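Local atomic coordinates of glycosyl hydrolases family 2, sugar binding domain protein (Bacteroides uniformis str. 3978 T3 ii, PDB entry 6D1P), a protein that probably hydrolyses O-glycosidic bonds as a family 2 glycoside hydrolase, one of three distinct beta-glucuronidases of a human gut bacterium. Residues E332-G336 against Q601-T605; E512-D516 against L556-H560; F575-F581 against V594-V600. All coordinates share one frame; numbering follows the deposited sequence.

In the fold
The chain leaves strand 321-329 of the TIM barrel and enters the loop that opens contact 1 at 332-336, which is closed only by 601-605, some 265 residues later. Inside that long loop, 512-516 follows strand 510-511 and packs on helix 550-564, closing contact 2. The chain then runs through strand 572-574 to 575-581, which pairs with 594-600 after a short excursion to close contact 3. Contacts 2 and 3 lie in series, both nested within contact 1. Contact 3 joins the other two: K597 salt-bridges D516 of contact 2, and one sodium ion is shared with contact 1 through D333 and D580.

Contact 1. Residues E332-G336 against Q601-T605; sequences EDHAG and QRDGT. With NA (sodium ion), chain C.
R602 takes hold of the D333 carboxylate side-on, with NE and NH2 each serving a different oxygen, and so ties two loops of the TIM barrel domain together: the one after strand 321-329 and the one ahead of helix 609-617, which is formed here as a type I beta turn from Q601 to G604. This is the tight half of the contact. R602 NE reaches D333 OD2 at 2.7 Å on its syn side, while R602 NH2 meets D333 OD1 at 2.8 Å from above the carboxylate plane, because the two flat groups are turned 43° against each other. An arginine suits the place through its length: CG stands anti to the backbone N (chi1 -168°) and the chain runs extended to NE. D333 has further work. Its O and OD2 both bind a sodium ion, OD2 at 3.0 Å from the metal, and OD1 also has Y187 as a partner. The third nitrogen, R602 NH1, pairs with Q766 and with a water that also accepts from G336 N.

In the middle the backbones meet, A335 N donating to R602 O at 3.2 Å. The small methyl of A335 lets the chains come this close, its CB lying 3.9 Å from D603 CB. That same R602 O sits over the centre of one face of the H334 ring, 3.4 Å above its plane.

Looser and wetter is the side beyond H334, where residues are partly exposed. H334 ND1 is held by K579, whereas NE2 turns to a water that gives only a weak bond to D603 O. An Asx turn overlaps the end of the beta turn, D603 OD1 accepting from both T605 N and T605 OG1 on one face of its carboxylate.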
loop_
_atom_site.group_PDB
_atom_site.type_symbol
_atom_site.label_atom_id
_atom_site.label_comp_id
_atom_site.label_asym_id
_atom_site.label_seq_id
_atom_site.Cartn_x
_atom_site.Cartn_y
_atom_site.Cartn_z
ATOM N N GLU A 332 -18.348 -1.802 -14.185
ATOM C CA GLU A 332 -17.068 -1.834 -14.893
ATOM C C GLU A 332 -16.041 -2.457 -13.949
ATOM O O GLU A 332 -15.266 -1.784 -13.261
ATOM C CB GLU A 332 -16.688 -0.449 -15.403
ATOM C CG GLU A 332 -17.408 -0.144 -16.733
ATOM C CD GLU A 332 -16.895 1.095 -17.441
ATOM O OE1 GLU A 332 -16.155 1.891 -16.799
ATOM O OE2 GLU A 332 -17.235 1.268 -18.635
ATOM N N ASP A 333 -16.063 -3.790 -13.934
ATOM C CA ASP A 333 -15.411 -4.636 -12.950
ATOM C C ASP A 333 -15.293 -6.027 -13.564
ATOM O O ASP A 333 -16.246 -6.511 -14.189
ATOM C CB ASP A 333 -16.238 -4.679 -11.650
ATOM C CG ASP A 333 -15.674 -5.642 -10.610
ATOM O OD1 ASP A 333 -14.928 -5.200 -9.717
ATOM O OD2 ASP A 333 -15.987 -6.850 -10.659
ATOM N N HIS A 334 -14.127 -6.653 -13.406
ATOM C CA HIS A 334 -13.940 -8.014 -13.885
ATOM C C HIS A 334 -12.752 -8.638 -13.162
ATOM O O HIS A 334 -11.844 -7.933 -12.708
ATOM C CB HIS A 334 -13.719 -8.067 -15.398
ATOM C CG HIS A 334 -13.875 -9.440 -15.968
ATOM N ND1 HIS A 334 -15.053 -9.879 -16.536
ATOM C CD2 HIS A 334 -13.019 -10.492 -16.012
ATOM C CE1 HIS A 334 -14.907 -11.131 -16.933
ATOM N NE2 HIS A 334 -13.684 -11.528 -16.624
ATOM N N ALA A 335 -12.780 -9.968 -13.064
ATOM C CA ALA A 335 -11.772 -10.721 -12.324
ATOM C C ALA A 335 -10.366 -10.447 -12.845
ATOM O O ALA A 335 -10.105 -10.521 -14.047
ATOM C CB ALA A 335 -12.076 -12.219 -12.416
ATOM N N GLY A 336 -9.454 -10.133 -11.933
ATOM C CA GLY A 336 -8.069 -9.956 -12.297
ATOM C C GLY A 336 -7.697 -8.587 -12.810
ATOM O O GLY A 336 -6.500 -8.282 -12.887
ATOM N N GLN A 601 -20.217 -15.661 -12.503
ATOM C CA GLN A 601 -19.117 -15.341 -11.602
ATOM C C GLN A 601 -18.340 -14.143 -12.128
ATOM O O GLN A 601 -18.516 -13.704 -13.269
ATOM C CB GLN A 601 -18.180 -16.540 -11.451
ATOM C CG GLN A 601 -18.760 -17.667 -10.650
ATOM C CD GLN A 601 -17.751 -18.750 -10.392
ATOM O OE1 GLN A 601 -16.603 -18.474 -9.986
ATOM N NE2 GLN A 601 -18.153 -20.000 -10.633
ATOM N N ARG A 602 -17.428 -13.644 -11.297
ATOM C CA ARG A 602 -16.709 -12.426 -11.646
ATOM C C ARG A 602 -15.808 -12.609 -12.864
ATOM O O ARG A 602 -15.467 -11.613 -13.514
ATOM C CB ARG A 602 -15.908 -11.943 -10.442
ATOM C CG ARG A 602 -15.352 -10.544 -10.581
ATOM C CD ARG A 602 -14.926 -9.993 -9.235
ATOM N NE ARG A 602 -14.432 -8.644 -9.385
ATOM C CZ ARG A 602 -13.161 -8.288 -9.241
ATOM N NH1 ARG A 602 -12.228 -9.180 -8.909
ATOM N NH2 ARG A 602 -12.826 -7.023 -9.415
ATOM N N ASP A 603 -15.451 -13.853 -13.219
ATOM C CA ASP A 603 -14.699 -14.100 -14.446
ATOM C C ASP A 603 -15.602 -14.425 -15.632
ATOM O O ASP A 603 -15.095 -14.777 -16.704
ATOM C CB ASP A 603 -13.663 -15.223 -14.236
ATOM C CG ASP A 603 -14.299 -16.603 -13.980
ATOM O OD1 ASP A 603 -15.540 -16.705 -13.957
ATOM O OD2 ASP A 603 -13.545 -17.599 -13.795
ATOM N N GLY A 604 -16.921 -14.329 -15.462
ATOM C CA GLY A 604 -17.846 -14.663 -16.520
ATOM C C GLY A 604 -18.312 -16.099 -16.530
ATOM O O GLY A 604 -19.110 -16.462 -17.394
ATOM N N THR A 605 -17.844 -16.926 -15.613
ATOM C CA THR A 605 -18.327 -18.296 -15.548
ATOM C C THR A 605 -19.795 -18.273 -15.149
ATOM O O THR A 605 -20.127 -17.725 -14.090
ATOM C CB THR A 605 -17.523 -19.130 -14.550
ATOM O OG1 THR A 605 -16.112 -19.007 -14.823
ATOM C CG2 THR A 605 -17.946 -20.591 -14.638
HETATM NA NA NA C . -18.058 -8.057 -12.453
HETATM O O HOH W 1 -12.134 -13.827 -17.845
HETATM O O HOH W 2 -9.244 -9.437 -9.270
HETATM O O HOH W 3 -20.168 -6.482 -13.439
#

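Contact 2. Residues E512-D516 against L556-H560; sequences EWGGD and LFDWH
W513 and H560 lie face on face, H560 CG standing anti to its carbonyl carbon (chi1 -82°), which lays the imidazole along the indole. The six-membered ring of W513 and the imidazole are only 11° from parallel with centroids 4.3 Å apart, an offset stack in which W513 CZ3 comes within 3.3 Å of H560 CG. The imidazole is fixed in rotation by its own helix: H560 ND1 donates to L556 O at 2.9 Å, nearly in the ring plane, while H560 N reaches the same oxygen from the opposite face of the carbonyl. A histidine therefore suits the spot: flat, yet able to spend a nitrogen on a helical carbonyl.

F557 is turned quite differently. Its plane stands 67° from that of W513, and W513 CZ3 lies at the edge of the phenyl ring, 3.7 Å from F557 CD1, completing an aromatic cluster. Strand 510-511, helix 550-564 and strand 572-574, which runs parallel to the first, make a beta-alpha-beta unit of the TIM barrel, and W513 is where the loop after the first strand meets the helix.

L556 fills in beside the indole, its CD2 near the ring plane at 4.1 Å from W513 CE3. Its other methyl, CD1, rests 3.8 Å from G514 O. Next to it the F557 ring closes on bare backbone, with CE1 3.7 Å from G514 CA; a side chain on G514 would press on that same CE1, and the backbone angles by themselves call for glycine, since a CB would jam against the W513 carbonyl oxygen.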
loop_
_atom_site.group_PDB
_atom_site.type_symbol
_atom_site.label_atom_id
_atom_site.label_comp_id
_atom_site.label_asym_id
_atom_site.label_seq_id
_atom_site.Cartn_x
_atom_site.Cartn_y
_atom_site.Cartn_z
ATOM N N GLU A 512 -33.509 -2.858 -10.012
ATOM C CA GLU A 512 -32.794 -3.640 -9.004
ATOM C C GLU A 512 -33.738 -4.598 -8.295
ATOM O O GLU A 512 -34.717 -4.173 -7.678
ATOM C CB GLU A 512 -32.057 -2.754 -7.975
ATOM C CG GLU A 512 -31.007 -1.852 -8.587
ATOM C CD GLU A 512 -30.047 -1.235 -7.545
ATOM O OE1 GLU A 512 -29.865 -1.829 -6.459
ATOM O OE2 GLU A 512 -29.500 -0.138 -7.812
ATOM N N TRP A 513 -33.436 -5.893 -8.399
ATOM C CA TRP A 513 -34.046 -6.984 -7.651
ATOM C C TRP A 513 -33.232 -8.233 -7.934
ATOM O O TRP A 513 -32.474 -8.289 -8.905
ATOM C CB TRP A 513 -35.511 -7.216 -8.038
ATOM C CG TRP A 513 -35.698 -7.591 -9.467
ATOM C CD1 TRP A 513 -35.825 -6.740 -10.527
ATOM C CD2 TRP A 513 -35.794 -8.916 -10.003
ATOM N NE1 TRP A 513 -35.987 -7.454 -11.695
ATOM C CE2 TRP A 513 -35.987 -8.792 -11.395
ATOM C CE3 TRP A 513 -35.751 -10.197 -9.439
ATOM C CZ2 TRP A 513 -36.139 -9.897 -12.225
ATOM C CZ3 TRP A 513 -35.890 -11.289 -10.267
ATOM C CH2 TRP A 513 -36.080 -11.136 -11.643
ATOM N N GLY A 514 -33.424 -9.244 -7.098
ATOM C CA GLY A 514 -32.692 -10.490 -7.214
ATOM C C GLY A 514 -32.135 -10.903 -5.867
ATOM O O GLY A 514 -32.863 -10.877 -4.866
ATOM N N GLY A 515 -30.847 -11.231 -5.813
ATOM C CA GLY A 515 -30.215 -11.589 -4.560
ATOM C C GLY A 515 -28.927 -12.351 -4.784
ATOM O O GLY A 515 -28.584 -12.735 -5.908
ATOM N N ASP A 516 -28.198 -12.549 -3.680
ATOM C CA ASP A 516 -26.882 -13.167 -3.733
ATOM C C ASP A 516 -26.993 -14.680 -3.835
ATOM O O ASP A 516 -27.881 -15.304 -3.241
ATOM C CB ASP A 516 -26.050 -12.818 -2.486
ATOM C CG ASP A 516 -25.681 -11.330 -2.406
ATOM O OD1 ASP A 516 -24.566 -10.960 -2.829
ATOM O OD2 ASP A 516 -26.513 -10.517 -1.928
ATOM N N LEU A 556 -36.276 -17.807 -6.760
ATOM C CA LEU A 556 -36.660 -16.398 -6.685
ATOM C C LEU A 556 -36.700 -15.778 -8.068
ATOM O O LEU A 556 -37.638 -15.037 -8.392
ATOM C CB LEU A 556 -35.705 -15.613 -5.774
ATOM C CG LEU A 556 -35.958 -14.109 -5.512
ATOM C CD1 LEU A 556 -35.290 -13.675 -4.202
ATOM C CD2 LEU A 556 -35.467 -13.201 -6.652
ATOM N N PHE A 557 -35.687 -16.062 -8.897
ATOM C CA PHE A 557 -35.698 -15.559 -10.266
ATOM C C PHE A 557 -36.872 -16.150 -11.042
ATOM O O PHE A 557 -37.577 -15.441 -11.770
ATOM C CB PHE A 557 -34.388 -15.907 -10.977
ATOM C CG PHE A 557 -33.173 -15.173 -10.466
ATOM C CD1 PHE A 557 -33.212 -13.815 -10.205
ATOM C CD2 PHE A 557 -31.970 -15.859 -10.285
ATOM C CE1 PHE A 557 -32.074 -13.137 -9.752
ATOM C CE2 PHE A 557 -30.831 -15.212 -9.841
ATOM C CZ PHE A 557 -30.874 -13.844 -9.566
ATOM N N ASP A 558 -37.074 -17.462 -10.904
ATOM C CA ASP A 558 -38.159 -18.172 -11.576
ATOM C C ASP A 558 -39.499 -17.503 -11.283
ATOM O O ASP A 558 -40.204 -17.058 -12.195
ATOM C CB ASP A 558 -38.146 -19.635 -11.105
ATOM C CG ASP A 558 -39.031 -20.547 -11.938
ATOM O OD1 ASP A 558 -38.938 -21.769 -11.733
ATOM O OD2 ASP A 558 -39.807 -20.072 -12.790
ATOM N N TRP A 559 -39.829 -17.367 -9.995
ATOM C CA TRP A 559 -41.067 -16.707 -9.591
ATOM C C TRP A 559 -41.222 -15.330 -10.239
ATOM O O TRP A 559 -42.209 -15.067 -10.939
ATOM C CB TRP A 559 -41.129 -16.581 -8.072
ATOM C CG TRP A 559 -42.476 -16.147 -7.671
ATOM C CD1 TRP A 559 -42.953 -14.858 -7.631
ATOM C CD2 TRP A 559 -43.583 -16.996 -7.334
ATOM N NE1 TRP A 559 -44.275 -14.857 -7.253
ATOM C CE2 TRP A 559 -44.691 -16.152 -7.066
ATOM C CE3 TRP A 559 -43.743 -18.389 -7.213
ATOM C CZ2 TRP A 559 -45.947 -16.657 -6.679
ATOM C CZ3 TRP A 559 -44.997 -18.889 -6.826
ATOM C CH2 TRP A 559 -46.079 -18.024 -6.573
ATOM N N HIS A 560 -40.258 -14.430 -10.004
ATOM C CA HIS A 560 -40.349 -13.089 -10.580
ATOM C C HIS A 560 -40.645 -13.152 -12.069
ATOM O O HIS A 560 -41.522 -12.435 -12.569
ATOM C CB HIS A 560 -39.052 -12.307 -10.352
ATOM C CG HIS A 560 -38.935 -11.678 -9.000
ATOM N ND1 HIS A 560 -38.607 -12.392 -7.868
ATOM C CD2 HIS A 560 -39.069 -10.390 -8.604
ATOM C CE1 HIS A 560 -38.558 -11.575 -6.830
ATOM N NE2 HIS A 560 -38.839 -10.353 -7.250
#

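Contact 3. Residues F575-F581 against V594-V600; sequences FWTFKDF and VNQKGVV. With NA (sodium ion), chain C.
D580 meets 594-600 with side chain and backbone alike. Its CG, anti to the carbonyl carbon (chi1 -73°), brings OD1 to accept from G598 N at 3.0 Å, and its N donates to V600 O at 3.0 Å. Two residues earlier, F578 O is gripped twice, by V599 N at 2.7 Å and, in the carbonyl plane, by V600 N at 3.2 Å. G598 is needed here, since a CB would collide with D580 N and the carbonyl carbon of K579.

At the far end F581 and N595 form an antiparallel hydrogen-bonded pair joining strands 581-582 and 594-595. Their side chains run side by side, N595 CB lying over the F581 face, 3.7 Å from the ring centroid, with amide and ring planes 20° apart. At the other end T577 N donates to K597 O, and the phenyl face of F578 carries V600 CG2.

Outside this shell lie the supports. N595 OD1 accepts from K597 N in an Asx turn, while N595 ND2 is held by D183. A cis peptide precedes T577, as after the last barrel strand of many related glycosidases. D580 OD1 has a salt bridge from K607, and a water joins OD2 to Q596 NE2. Trimming D580 to an alanine would probably leave G598 N and the K607 ammonium group without their shared acceptor, setting the loop at G598 freer to shift.

The sodium ion is bound by the backbone O of D580 at 2.7 Å, which leaves the buried carboxylate to the amide, the lysine and the water; such company probably keeps it ionised.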
loop_
_atom_site.group_PDB
_atom_site.type_symbol
_atom_site.label_atom_id
_atom_site.label_comp_id
_atom_site.label_asym_id
_atom_site.label_seq_id
_atom_site.Cartn_x
_atom_site.Cartn_y
_atom_site.Cartn_z
ATOM N N PHE A 575 -32.889 -6.700 -13.212
ATOM C CA PHE A 575 -32.385 -7.351 -12.017
ATOM C C PHE A 575 -30.950 -6.904 -11.767
ATOM O O PHE A 575 -30.247 -6.459 -12.677
ATOM C CB PHE A 575 -32.505 -8.879 -12.106
ATOM C CG PHE A 575 -31.505 -9.549 -13.019
ATOM C CD1 PHE A 575 -31.821 -9.799 -14.355
ATOM C CD2 PHE A 575 -30.283 -10.016 -12.519
ATOM C CE1 PHE A 575 -30.915 -10.464 -15.195
ATOM C CE2 PHE A 575 -29.361 -10.662 -13.345
ATOM C CZ PHE A 575 -29.677 -10.898 -14.680
ATOM N N TRP A 576 -30.550 -6.940 -10.499
ATOM C CA TRP A 576 -29.194 -6.598 -10.074
ATOM C C TRP A 576 -28.577 -7.890 -9.567
ATOM O O TRP A 576 -28.970 -8.392 -8.508
ATOM C CB TRP A 576 -29.200 -5.515 -8.995
ATOM C CG TRP A 576 -27.816 -5.084 -8.539
ATOM C CD1 TRP A 576 -26.988 -5.752 -7.687
ATOM C CD2 TRP A 576 -27.120 -3.898 -8.931
ATOM N NE1 TRP A 576 -25.810 -5.066 -7.541
ATOM C CE2 TRP A 576 -25.862 -3.922 -8.290
ATOM C CE3 TRP A 576 -27.440 -2.814 -9.761
ATOM C CZ2 TRP A 576 -24.922 -2.889 -8.432
ATOM C CZ3 TRP A 576 -26.508 -1.797 -9.922
ATOM C CH2 TRP A 576 -25.255 -1.842 -9.258
ATOM N N THR A 577 -27.622 -8.435 -10.308
ATOM C CA THR A 577 -26.970 -7.792 -11.438
ATOM C C THR A 577 -26.467 -8.933 -12.304
ATOM O O THR A 577 -26.625 -10.110 -11.927
ATOM C CB THR A 577 -25.787 -6.850 -10.986
ATOM O OG1 THR A 577 -25.255 -6.145 -12.118
ATOM C CG2 THR A 577 -24.670 -7.634 -10.289
ATOM N N PHE A 578 -25.868 -8.627 -13.460
ATOM C CA PHE A 578 -25.473 -9.712 -14.361
ATOM C C PHE A 578 -24.356 -10.559 -13.761
ATOM O O PHE A 578 -24.432 -11.797 -13.765
ATOM C CB PHE A 578 -25.040 -9.164 -15.719
ATOM C CG PHE A 578 -24.578 -10.237 -16.674
ATOM C CD1 PHE A 578 -25.470 -11.200 -17.147
ATOM C CD2 PHE A 578 -23.250 -10.291 -17.093
ATOM C CE1 PHE A 578 -25.038 -12.214 -18.028
ATOM C CE2 PHE A 578 -22.810 -11.281 -17.965
ATOM C CZ PHE A 578 -23.698 -12.256 -18.434
ATOM N N LYS A 579 -23.318 -9.903 -13.229
ATOM C CA LYS A 579 -22.053 -10.540 -12.885
ATOM C C LYS A 579 -21.599 -10.142 -11.485
ATOM O O LYS A 579 -21.650 -8.961 -11.123
ATOM C CB LYS A 579 -20.981 -10.158 -13.916
ATOM C CG LYS A 579 -19.694 -10.960 -13.826
ATOM C CD LYS A 579 -18.820 -10.733 -15.064
ATOM C CE LYS A 579 -18.210 -9.320 -15.036
ATOM N NZ LYS A 579 -17.946 -8.905 -16.427
ATOM N N ASP A 580 -21.171 -11.136 -10.701
ATOM C CA ASP A 580 -20.485 -10.883 -9.440
ATOM C C ASP A 580 -19.423 -9.816 -9.635
ATOM O O ASP A 580 -18.653 -9.867 -10.595
ATOM C CB ASP A 580 -19.828 -12.167 -8.927
ATOM C CG ASP A 580 -20.821 -13.167 -8.389
ATOM O OD1 ASP A 580 -22.036 -12.885 -8.459
ATOM O OD2 ASP A 580 -20.379 -14.244 -7.891
ATOM N N PHE A 581 -19.378 -8.850 -8.726
ATOM C CA PHE A 581 -18.425 -7.759 -8.855
ATOM C C PHE A 581 -17.903 -7.394 -7.475
ATOM O O PHE A 581 -18.518 -7.704 -6.451
ATOM C CB PHE A 581 -19.064 -6.545 -9.532
ATOM C CG PHE A 581 -20.074 -5.858 -8.670
ATOM C CD1 PHE A 581 -21.393 -6.284 -8.663
ATOM C CD2 PHE A 581 -19.696 -4.800 -7.829
ATOM C CE1 PHE A 581 -22.329 -5.666 -7.855
ATOM C CE2 PHE A 581 -20.621 -4.185 -7.021
ATOM C CZ PHE A 581 -21.953 -4.605 -7.038
ATOM N N VAL A 594 -16.895 -9.422 -2.565
ATOM C CA VAL A 594 -17.588 -9.626 -3.835
ATOM C C VAL A 594 -19.088 -9.566 -3.587
ATOM O O VAL A 594 -19.613 -10.251 -2.703
ATOM C CB VAL A 594 -17.176 -10.934 -4.525
ATOM C CG1 VAL A 594 -18.065 -11.195 -5.762
ATOM C CG2 VAL A 594 -15.744 -10.815 -4.966
ATOM N N ASN A 595 -19.759 -8.686 -4.308
ATOM C CA ASN A 595 -21.216 -8.700 -4.347
ATOM C C ASN A 595 -21.619 -9.886 -5.218
ATOM O O ASN A 595 -21.283 -9.927 -6.403
ATOM C CB ASN A 595 -21.709 -7.364 -4.888
ATOM C CG ASN A 595 -23.228 -7.259 -4.939
ATOM O OD1 ASN A 595 -23.924 -8.125 -5.485
ATOM N ND2 ASN A 595 -23.751 -6.175 -4.370
ATOM N N GLN A 596 -22.251 -10.898 -4.623
ATOM C CA GLN A 596 -22.536 -12.147 -5.326
ATOM C C GLN A 596 -23.963 -12.214 -5.895
ATOM O O GLN A 596 -24.547 -13.299 -5.994
ATOM C CB GLN A 596 -22.249 -13.325 -4.399
ATOM C CG GLN A 596 -20.749 -13.308 -3.962
ATOM C CD GLN A 596 -20.394 -14.377 -2.930
ATOM O OE1 GLN A 596 -20.286 -14.092 -1.727
ATOM N NE2 GLN A 596 -20.197 -15.604 -3.392
ATOM N N LYS A 597 -24.528 -11.082 -6.317
ATOM C CA LYS A 597 -25.854 -11.087 -6.923
ATOM C C LYS A 597 -25.829 -11.316 -8.433
ATOM O O LYS A 597 -26.860 -11.121 -9.089
ATOM C CB LYS A 597 -26.570 -9.783 -6.616
ATOM C CG LYS A 597 -26.993 -9.641 -5.169
ATOM C CD LYS A 597 -27.635 -8.254 -4.945
ATOM C CE LYS A 597 -28.077 -8.069 -3.500
ATOM N NZ LYS A 597 -26.941 -7.907 -2.542
ATOM N N GLY A 598 -24.686 -11.705 -9.002
ATOM C CA GLY A 598 -24.637 -11.986 -10.419
ATOM C C GLY A 598 -25.311 -13.303 -10.757
ATOM O O GLY A 598 -25.549 -14.152 -9.900
ATOM N N VAL A 599 -25.653 -13.486 -12.035
ATOM C CA VAL A 599 -25.967 -14.832 -12.499
ATOM C C VAL A 599 -24.761 -15.493 -13.146
ATOM O O VAL A 599 -24.859 -16.638 -13.618
ATOM C CB VAL A 599 -27.193 -14.863 -13.443
ATOM C CG1 VAL A 599 -28.461 -14.666 -12.637
ATOM C CG2 VAL A 599 -27.097 -13.802 -14.539
ATOM N N VAL A 600 -23.617 -14.807 -13.170
ATOM C CA VAL A 600 -22.348 -15.381 -13.597
ATOM C C VAL A 600 -21.282 -14.870 -12.644
ATOM O O VAL A 600 -21.409 -13.785 -12.061
ATOM C CB VAL A 600 -21.959 -15.026 -15.059
ATOM C CG1 VAL A 600 -23.103 -15.309 -16.050
ATOM C CG2 VAL A 600 -21.512 -13.590 -15.163
HETATM NA NA NA C . -18.058 -8.057 -12.453
HETATM O O HOH W 4 -29.671 -11.027 -8.176
HETATM O O HOH W 5 -20.804 -16.338 -6.290
HETATM O O HOH W 3 -20.168 -6.482 -13.439
#